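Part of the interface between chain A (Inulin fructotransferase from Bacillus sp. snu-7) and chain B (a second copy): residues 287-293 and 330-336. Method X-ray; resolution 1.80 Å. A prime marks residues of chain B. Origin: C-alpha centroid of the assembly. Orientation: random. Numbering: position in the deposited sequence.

Chain A (287-293) KENLITA
Chain B (330-336) SDNLFAY

The two stretches run nearly antiparallel, their end-to-end directions 164° apart, and meet through side chains; their backbones lie too far apart for sheet pairing. The CA atoms of Leu290 and Leu333′ are 6.4 Å apart, those of Glu288 and Ala335′ 6.9 Å, and those of Thr292 and Asp331′ 7.8 Å, so the gap is widest at the Thr292 end. This register pairs every second residue, and the paired residues are those whose CA-to-CB bonds face the other chain. From Glu288, Leu290 and Thr292 the CA-to-CB bonds point toward chain B, and from Asp331′, Leu333′ and Ala335′ they point toward chain A. Asn289 and Ile291 turn away on one side, Asn332′ and Tyr336′ on the other. Together the stretches bury 328 Å².

In chain A, residues 290-292 form a strand, with phi/psi of -111/118 at Leu290, -120/101 at Ile291 and -149/157 at Thr292. It is preceded by Glu288 at 47/46, in the left-handed region, and by Asn289 at -105/151; Ala293 follows at 59/37. Chain B turns a corner at Asp331′, also left-handed at 51/42, after the extended Ser330′ at -148/166. The chain then runs extended from Asn332′ at -112/148 through Leu333′ at -113/117, Phe334′ at -101/120 and Ala335′ at -116/106 to Tyr336′ at -116/117.

The apolar contact lies in the middle of the register. Leu333′ gives up the most area to the opposing stretch, 86 Å². With chi1 t (-164°) and chi2 t (170°), it places CD1 3.9 Å from CB of Leu290, a van der Waals contact between aliphatic groups. The same methyl reaches the chain A backbone: Leu333′ CD1 lies 3.7 Å from Leu290 N, 3.2 Å from Asn289 O and 3.7 Å from Glu288 O. Leucine suits this place because its branched end can cross the gap and cover the main chain without needing a polar partner. Leu290, chi1 t (173°) and chi2 p (61°), leans toward the corner, its CD2 4.2 Å from Asp331′ O.

The polar contact sits at the Thr292 end. Thr292 has chi1 t (-169°), Asp331′ chi1 t (-173°) and chi2 45°, and Thr292 OG1 stands 2.5 Å from Asp331′ OD2, a very short separation. A hydroxyl beside a carboxylate oxygen is well suited to hydrogen bonding, but the threonine proton has another acceptor within reach, so its destination is unsettled. The other carboxylate oxygen, Asp331′ OD1, is hydrogen-bonded elsewhere in the structure, which helps a charged group tolerate burial.

At the far end, Glu288 packs against Ala335′. With chi1 m (-60°), chi2 148° and chi3 45°, the glutamate brings OE1 to 3.7 Å from Ala335′ CB. This is packing alone, since a methyl group offers no hydrogen bond; OE1 finds its polar partner elsewhere in the structure. Alanine presents only a methyl group here, and the tip of the glutamate, through OE1, rests against it.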

# COMPACT_ATOMS: atom_id res chain seq x y z
N LYS A 287 6.57 -1.87 24.29
CA LYS A 287 5.99 -0.63 24.81
C LYS A 287 5.44 0.32 23.75
O LYS A 287 5.94 0.37 22.62
CB LYS A 287 7.04 0.14 25.63
CG LYS A 287 7.70 -0.64 26.76
CD LYS A 287 8.64 0.27 27.57
CE LYS A 287 9.86 0.70 26.80
NZ LYS A 287 11.06 -0.14 27.06
N GLU A 288 4.42 1.07 24.14
CA GLU A 288 3.82 2.09 23.30
C GLU A 288 3.48 1.76 21.84
O GLU A 288 3.75 2.54 20.93
CB GLU A 288 4.72 3.33 23.36
CG GLU A 288 4.85 3.85 24.79
CD GLU A 288 6.20 4.50 25.10
OE1 GLU A 288 6.69 5.29 24.27
OE2 GLU A 288 6.76 4.21 26.18
N ASN A 289 2.85 0.61 21.62
CA ASN A 289 2.49 0.20 20.27
C ASN A 289 1.01 0.36 19.99
O ASN A 289 0.17 0.29 20.90
CB ASN A 289 2.91 -1.25 20.04
CG ASN A 289 4.38 -1.48 20.33
OD1 ASN A 289 5.25 -1.07 19.56
ND2 ASN A 289 4.66 -2.11 21.46
N LEU A 290 0.70 0.59 18.72
CA LEU A 290 -0.67 0.78 18.27
C LEU A 290 -1.14 -0.39 17.41
O LEU A 290 -0.56 -0.69 16.36
CB LEU A 290 -0.75 2.08 17.47
CG LEU A 290 -2.05 2.42 16.75
CD1 LEU A 290 -3.20 2.53 17.73
CD2 LEU A 290 -1.86 3.73 15.99
N ILE A 291 -2.18 -1.07 17.90
CA ILE A 291 -2.77 -2.21 17.20
C ILE A 291 -4.20 -1.76 16.98
O ILE A 291 -5.03 -1.83 17.88
CB ILE A 291 -2.77 -3.46 18.08
CG1 ILE A 291 -1.35 -3.70 18.61
CG2 ILE A 291 -3.26 -4.66 17.28
CD1 ILE A 291 -0.36 -4.03 17.54
N THR A 292 -4.51 -1.32 15.76
CA THR A 292 -5.84 -0.82 15.49
C THR A 292 -6.31 -1.04 14.07
O THR A 292 -5.50 -1.20 13.15
CB THR A 292 -5.86 0.69 15.82
OG1 THR A 292 -7.20 1.17 15.82
CG2 THR A 292 -5.04 1.46 14.78
N ALA A 293 -7.63 -1.04 13.89
CA ALA A 293 -8.24 -1.21 12.58
C ALA A 293 -7.88 -2.53 11.89
O ALA A 293 -7.73 -2.57 10.67
CB ALA A 293 -7.86 -0.04 11.68
N SER B 330 -8.68 11.04 15.68
CA SER B 330 -8.99 9.94 16.58
C SER B 330 -8.16 8.69 16.39
O SER B 330 -7.48 8.52 15.38
CB SER B 330 -10.47 9.58 16.43
OG SER B 330 -10.74 9.21 15.08
N ASP B 331 -8.24 7.82 17.38
CA ASP B 331 -7.54 6.54 17.35
C ASP B 331 -6.05 6.69 17.01
O ASP B 331 -5.50 5.90 16.25
CB ASP B 331 -8.22 5.62 16.35
CG ASP B 331 -7.67 4.22 16.37
OD1 ASP B 331 -7.48 3.69 17.48
OD2 ASP B 331 -7.45 3.65 15.29
N ASN B 332 -5.40 7.69 17.60
CA ASN B 332 -3.97 7.95 17.38
C ASN B 332 -3.20 7.67 18.67
O ASN B 332 -3.75 7.84 19.77
CB ASN B 332 -3.75 9.42 16.99
CG ASN B 332 -4.39 9.79 15.66
OD1 ASN B 332 -3.96 9.32 14.60
ND2 ASN B 332 -5.41 10.64 15.70
N LEU B 333 -1.95 7.23 18.55
CA LEU B 333 -1.14 6.97 19.74
C LEU B 333 0.02 7.97 19.79
O LEU B 333 0.85 8.00 18.89
CB LEU B 333 -0.59 5.53 19.72
CG LEU B 333 -0.04 4.98 21.06
CD1 LEU B 333 0.22 3.48 20.94
CD2 LEU B 333 1.23 5.71 21.47
N PHE B 334 0.04 8.79 20.83
CA PHE B 334 1.08 9.79 21.00
C PHE B 334 2.14 9.35 22.01
O PHE B 334 1.84 9.11 23.18
CB PHE B 334 0.50 11.13 21.47
CG PHE B 334 -0.36 11.82 20.46
CD1 PHE B 334 -1.63 11.32 20.15
CD2 PHE B 334 0.08 12.98 19.83
CE1 PHE B 334 -2.45 11.97 19.23
CE2 PHE B 334 -0.74 13.64 18.90
CZ PHE B 334 -2.00 13.13 18.61
N ALA B 335 3.39 9.26 21.56
CA ALA B 335 4.51 8.87 22.42
C ALA B 335 5.45 10.07 22.48
O ALA B 335 6.15 10.37 21.51
CB ALA B 335 5.23 7.67 21.84
N TYR B 336 5.44 10.76 23.61
CA TYR B 336 6.25 11.95 23.77
C TYR B 336 7.34 11.81 24.83
O TYR B 336 7.07 11.60 26.01
CB TYR B 336 5.32 13.13 24.09
CG TYR B 336 5.98 14.47 24.22
CD1 TYR B 336 6.69 14.80 25.37
CD2 TYR B 336 5.88 15.42 23.21
CE1 TYR B 336 7.27 16.06 25.52
CE2 TYR B 336 6.46 16.69 23.35
CZ TYR B 336 7.15 17.00 24.51
OH TYR B 336 7.72 18.24 24.66